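PDB 3CRY: gamma-glutamylcyclotransferase from Homo sapiens, which catalyses the release of 5-oxoproline from gamma-glutamyl dipeptides and may play a significant role in glutathione homeostasis. Local coordinates for residues Lys88-Leu91 with Asn92-Asp95; Pro153-Tyr156 with Gln157-Lys161. The protein carries 1 engineered substitution. One frame throughout, in Å; residues are numbered along the deposited sequence. Where two conformers were deposited one is given.

Contact 1. Residues Lys88-Leu91 with Asn92-Asp95; sequences KSNL and NSLD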
loop_
_atom_site.group_PDB
_atom_site.type_symbol
_atom_site.label_atom_id
_atom_site.label_comp_id
_atom_site.label_asym_id
_atom_site.label_seq_id
_atom_site.Cartn_x
_atom_site.Cartn_y
_atom_site.Cartn_z
ATOM N N LYS A 88 9.223 17.346 -6.658
ATOM C CA LYS A 88 9.125 16.814 -5.290
ATOM C C LYS A 88 8.413 17.776 -4.323
ATOM O O LYS A 88 7.832 17.348 -3.323
ATOM C CB LYS A 88 10.491 16.355 -4.759
ATOM C CG LYS A 88 10.849 14.944 -5.194
ATOM C CD LYS A 88 12.148 14.464 -4.557
ATOM C CE LYS A 88 12.558 13.118 -5.129
ATOM N NZ LYS A 88 14.040 12.916 -5.042
ATOM N N SER A 89 8.421 19.068 -4.645
ATOM C CA SER A 89 7.611 20.062 -3.912
ATOM C C SER A 89 6.091 19.786 -3.905
ATOM O O SER A 89 5.339 20.394 -3.109
ATOM C CB SER A 89 7.864 21.470 -4.481
ATOM O OG SER A 89 7.468 21.532 -5.842
ATOM N N ASN A 90 5.679 18.874 -4.791
ATOM C CA ASN A 90 4.285 18.494 -5.046
ATOM C C ASN A 90 3.800 17.300 -4.199
ATOM O O ASN A 90 2.594 17.057 -4.124
ATOM C CB ASN A 90 4.147 18.110 -6.531
ATOM C CG ASN A 90 2.929 18.720 -7.207
ATOM O OD1 ASN A 90 1.778 18.458 -6.833
ATOM N ND2 ASN A 90 3.180 19.512 -8.247
ATOM N N LEU A 91 4.733 16.561 -3.590
ATOM C CA LEU A 91 4.467 15.320 -2.827
ATOM C C LEU A 91 3.317 15.463 -1.822
ATOM O O LEU A 91 2.320 14.727 -1.865
ATOM C CB LEU A 91 5.738 14.873 -2.078
ATOM C CG LEU A 91 6.548 13.595 -2.348
ATOM C CD1 LEU A 91 6.175 12.830 -3.594
ATOM C CD2 LEU A 91 8.057 13.863 -2.314
ATOM N N ASN A 92 3.461 16.407 -0.890
ATOM C CA ASN A 92 2.441 16.604 0.124
ATOM C C ASN A 92 1.062 16.943 -0.440
ATOM O O ASN A 92 0.049 16.470 0.077
ATOM C CB ASN A 92 2.898 17.653 1.145
ATOM C CG ASN A 92 4.024 17.137 2.020
ATOM O OD1 ASN A 92 4.201 15.927 2.171
ATOM N ND2 ASN A 92 4.802 18.058 2.595
ATOM N N SER A 93 1.035 17.743 -1.501
ATOM C CA SER A 93 -0.221 18.116 -2.150
ATOM C C SER A 93 -0.940 16.907 -2.754
ATOM O O SER A 93 -2.152 16.748 -2.594
ATOM C CB SER A 93 0.029 19.186 -3.211
ATOM O OG SER A 93 -1.182 19.514 -3.865
ATOM N N LEU A 94 -0.184 16.058 -3.450
ATOM C CA LEU A 94 -0.756 14.874 -4.099
ATOM C C LEU A 94 -1.350 13.928 -3.057
ATOM O O LEU A 94 -2.460 13.419 -3.228
ATOM C CB LEU A 94 0.312 14.175 -4.946
ATOM C CG LEU A 94 -0.151 13.097 -5.934
ATOM C CD1 LEU A 94 -1.248 13.606 -6.901
ATOM C CD2 LEU A 94 1.050 12.512 -6.683
ATOM N N ASP A 95 -0.620 13.730 -1.954
ATOM C CA ASP A 95 -1.121 12.950 -0.821
ATOM C C ASP A 95 -2.449 13.494 -0.299
ATOM O O ASP A 95 -3.395 12.730 -0.075
ATOM C CB ASP A 95 -0.091 12.910 0.326
ATOM C CG ASP A 95 1.158 12.089 -0.003
ATOM O OD1 ASP A 95 1.268 11.475 -1.099
ATOM O OD2 ASP A 95 2.062 12.061 0.876
HETATM O O HOH W 1 2.957 19.768 -1.748
HETATM O O HOH W 2 5.791 18.228 -0.659
#

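Contact 2. Residues Pro153-Tyr156 with Gln157-Lys161; sequences PLEY and QEKLK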
loop_
_atom_site.group_PDB
_atom_site.type_symbol
_atom_site.label_atom_id
_atom_site.label_comp_id
_atom_site.label_asym_id
_atom_site.label_seq_id
_atom_site.Cartn_x
_atom_site.Cartn_y
_atom_site.Cartn_z
ATOM N N PRO A 153 -2.767 0.987 -24.475
ATOM C CA PRO A 153 -3.047 -0.018 -25.522
ATOM C C PRO A 153 -4.538 -0.151 -25.838
ATOM O O PRO A 153 -5.384 -0.107 -24.938
ATOM C CB PRO A 153 -2.449 -1.316 -24.935
ATOM C CG PRO A 153 -1.291 -0.794 -24.076
ATOM C CD PRO A 153 -1.924 0.426 -23.401
ATOM N N LEU A 154 -4.867 -0.303 -27.121
ATOM C CA LEU A 154 -6.274 -0.273 -27.514
ATOM C C LEU A 154 -7.072 -1.391 -26.856
ATOM O O LEU A 154 -8.254 -1.209 -26.551
ATOM C CB LEU A 154 -6.432 -0.285 -29.056
ATOM C CG LEU A 154 -5.741 0.875 -29.809
ATOM C CD1 LEU A 154 -5.407 0.466 -31.232
ATOM C CD2 LEU A 154 -6.559 2.176 -29.821
ATOM N N GLU A 155 -6.445 -2.544 -26.620
ATOM C CA GLU A 155 -7.168 -3.624 -25.966
ATOM C C GLU A 155 -7.441 -3.327 -24.489
ATOM O O GLU A 155 -8.475 -3.743 -23.949
ATOM C CB GLU A 155 -6.506 -4.985 -26.156
ATOM C CG GLU A 155 -7.373 -6.144 -25.653
ATOM C CD GLU A 155 -8.896 -5.923 -25.811
ATOM O OE1 GLU A 155 -9.604 -5.996 -24.773
ATOM O OE2 GLU A 155 -9.390 -5.695 -26.954
ATOM N N TYR A 156 -6.546 -2.575 -23.843
ATOM C CA TYR A 156 -6.837 -2.136 -22.477
ATOM C C TYR A 156 -7.964 -1.104 -22.480
ATOM O O TYR A 156 -8.823 -1.120 -21.601
ATOM C CB TYR A 156 -5.586 -1.612 -21.763
ATOM C CG TYR A 156 -5.821 -1.344 -20.287
ATOM C CD1 TYR A 156 -5.819 -2.397 -19.352
ATOM C CD2 TYR A 156 -6.047 -0.045 -19.823
ATOM C CE1 TYR A 156 -6.037 -2.173 -18.017
ATOM C CE2 TYR A 156 -6.269 0.203 -18.465
ATOM C CZ TYR A 156 -6.254 -0.877 -17.559
ATOM O OH TYR A 156 -6.484 -0.683 -16.219
ATOM N N GLN A 157 -7.960 -0.196 -23.462
ATOM C CA GLN A 157 -9.068 0.732 -23.625
ATOM C C GLN A 157 -10.430 0.018 -23.767
ATOM O O GLN A 157 -11.423 0.480 -23.208
ATOM C CB GLN A 157 -8.825 1.648 -24.823
ATOM C CG GLN A 157 -7.654 2.606 -24.620
ATOM C CD GLN A 157 -7.605 3.670 -25.701
ATOM O OE1 GLN A 157 -8.619 4.334 -26.011
ATOM N NE2 GLN A 157 -6.428 3.835 -26.297
ATOM N N GLU A 158 -10.460 -1.109 -24.490
ATOM C CA GLU A 158 -11.683 -1.910 -24.594
ATOM C C GLU A 158 -12.144 -2.472 -23.243
ATOM O O GLU A 158 -13.338 -2.476 -22.939
ATOM C CB GLU A 158 -11.509 -3.026 -25.647
ATOM C CG GLU A 158 -11.483 -2.486 -27.082
ATOM C CD GLU A 158 -12.721 -1.677 -27.434
ATOM O OE1 GLU A 158 -13.853 -2.209 -27.292
ATOM O OE2 GLU A 158 -12.564 -0.498 -27.829
ATOM N N LYS A 159 -11.193 -2.924 -22.421
ATOM C CA LYS A 159 -11.490 -3.354 -21.067
ATOM C C LYS A 159 -12.117 -2.212 -20.231
ATOM O O LYS A 159 -13.109 -2.416 -19.530
ATOM C CB LYS A 159 -10.228 -3.874 -20.373
ATOM C CG LYS A 159 -9.734 -5.218 -20.854
ATOM C CD LYS A 159 -8.638 -5.760 -19.906
ATOM C CE LYS A 159 -9.118 -5.992 -18.442
ATOM N NZ LYS A 159 -8.135 -6.830 -17.652
ATOM N N LEU A 160 -11.534 -1.013 -20.296
ATOM C CA LEU A 160 -12.125 0.130 -19.583
ATOM C C LEU A 160 -13.540 0.461 -20.070
ATOM O O LEU A 160 -14.441 0.749 -19.271
ATOM C CB LEU A 160 -11.259 1.392 -19.723
ATOM C CG LEU A 160 -9.874 1.250 -19.075
ATOM C CD1 LEU A 160 -9.023 2.465 -19.502
ATOM C CD2 LEU A 160 -9.971 1.077 -17.543
ATOM N N LYS A 161 -13.724 0.415 -21.383
ATOM C CA LYS A 161 -15.039 0.694 -21.966
ATOM C C LYS A 161 -16.081 -0.370 -21.581
ATOM O O LYS A 161 -17.279 -0.088 -21.595
ATOM C CB LYS A 161 -14.929 0.826 -23.490
ATOM C CG LYS A 161 -14.143 2.063 -23.927
ATOM C CD LYS A 161 -13.716 1.973 -25.372
ATOM C CE LYS A 161 -14.882 2.246 -26.315
ATOM N NZ LYS A 161 -14.434 2.196 -27.759
HETATM O O HOH W 3 -9.682 0.716 -28.388
#

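Contact 1. Residues Lys88-Leu91 with Asn92-Asp95
L94 N donates to N90 O over 3.0 Å and D95 N to L91 O over 3.1 Å; with N-H...O angles of 161° and 173°, these i to i+4 bonds establish the opening turn of helix 91-97. The 3-10 segment K88-N90 leads into it, and L91 N still bonds back to K88 O. Two waters also link this turn to S89 O. One gives a hydrogen to S89 O and takes one from S93 N at 2.8 Å from that nitrogen; the other accepts from N92 N at 3.0 Å and reaches S89 O only weakly. S89 O thus serves the first turn through solvent.

Side chains add less. CG of D95 stands beside its own backbone N (chi1 -69°), which brings the carboxylate back over L91 O, CG to O 3.4 Å, while its oxygens are held from outside by R123 and Y125. CB of S93 lies 3.5 Å from N90 O, and its hydroxyl bonds onward to Q97. Buried L94 touches F17 and Y19 of strand 16-21, Y19 probably belonging to the substrate site, and also Y125 of strand 119-126, so the turn bridges both outermost strands of the five-stranded sheet.

Contact 2. Residues Pro153-Tyr156 with Gln157-Lys161
Y156 and L160 meet one turn apart on the inner side of an amphipathic alpha-helix, 154-161, whose N-cap position is taken by P153. The evidence for a regular helix is an unbroken run of i to i+4 bonds: Q157 N reaches P153 O at 3.0 Å, and L160 N meets Y156 O in the carbonyl plane with an N-H...O angle of 163°. The donors at E158 and K159 come in tilted from the carbonyl planes of L154 and E155.

The tight part is apolar. With CG anti to the backbone N (chi1 -172°), the ring of Y156 slants across L160, and its CE2 lies 3.7 Å from L160 CD1; L160 CD2 also lies nearest CE2, with OH only slightly farther. Both residues also touch L51, while Y156 meets W80 and L160 packs on I143, C144 and A147 of helix 137-149.

The outer side is looser and charged. In one of its two conformers E155, bent at chi2, lays its carboxylate across the stem of E158, with OE1 3.6 Å from E158 CB, a placement that is therefore not certain. Solvent enters here: a water donates to both L154 O and E158 OE2. That same carboxylate oxygen receives K161 NZ on its syn side in a long salt bridge of 3.3 Å.

From the N terminus, the chain completes strand 77-87 before contact 1 turns it through K88-N90 into helix 91-97. It then runs through strands 106-114, 119-126 and 130-132 and helix 137-149 before contact 2 forms helix 154-161. Each contact is local, between adjoining segments: contact 1 closes the opening turn of its helix and contact 2 runs over about two turns of its own, so they lie in series, neither nested nor crossed. The centres of contact 1 and contact 2 are about 30 Å apart, on opposite sides of the chain's centre. Strand 77-87 relates them: contact 1 follows its end, while contact 2 packs on V79 and W80 near its start, joining that strand to helix 137-149.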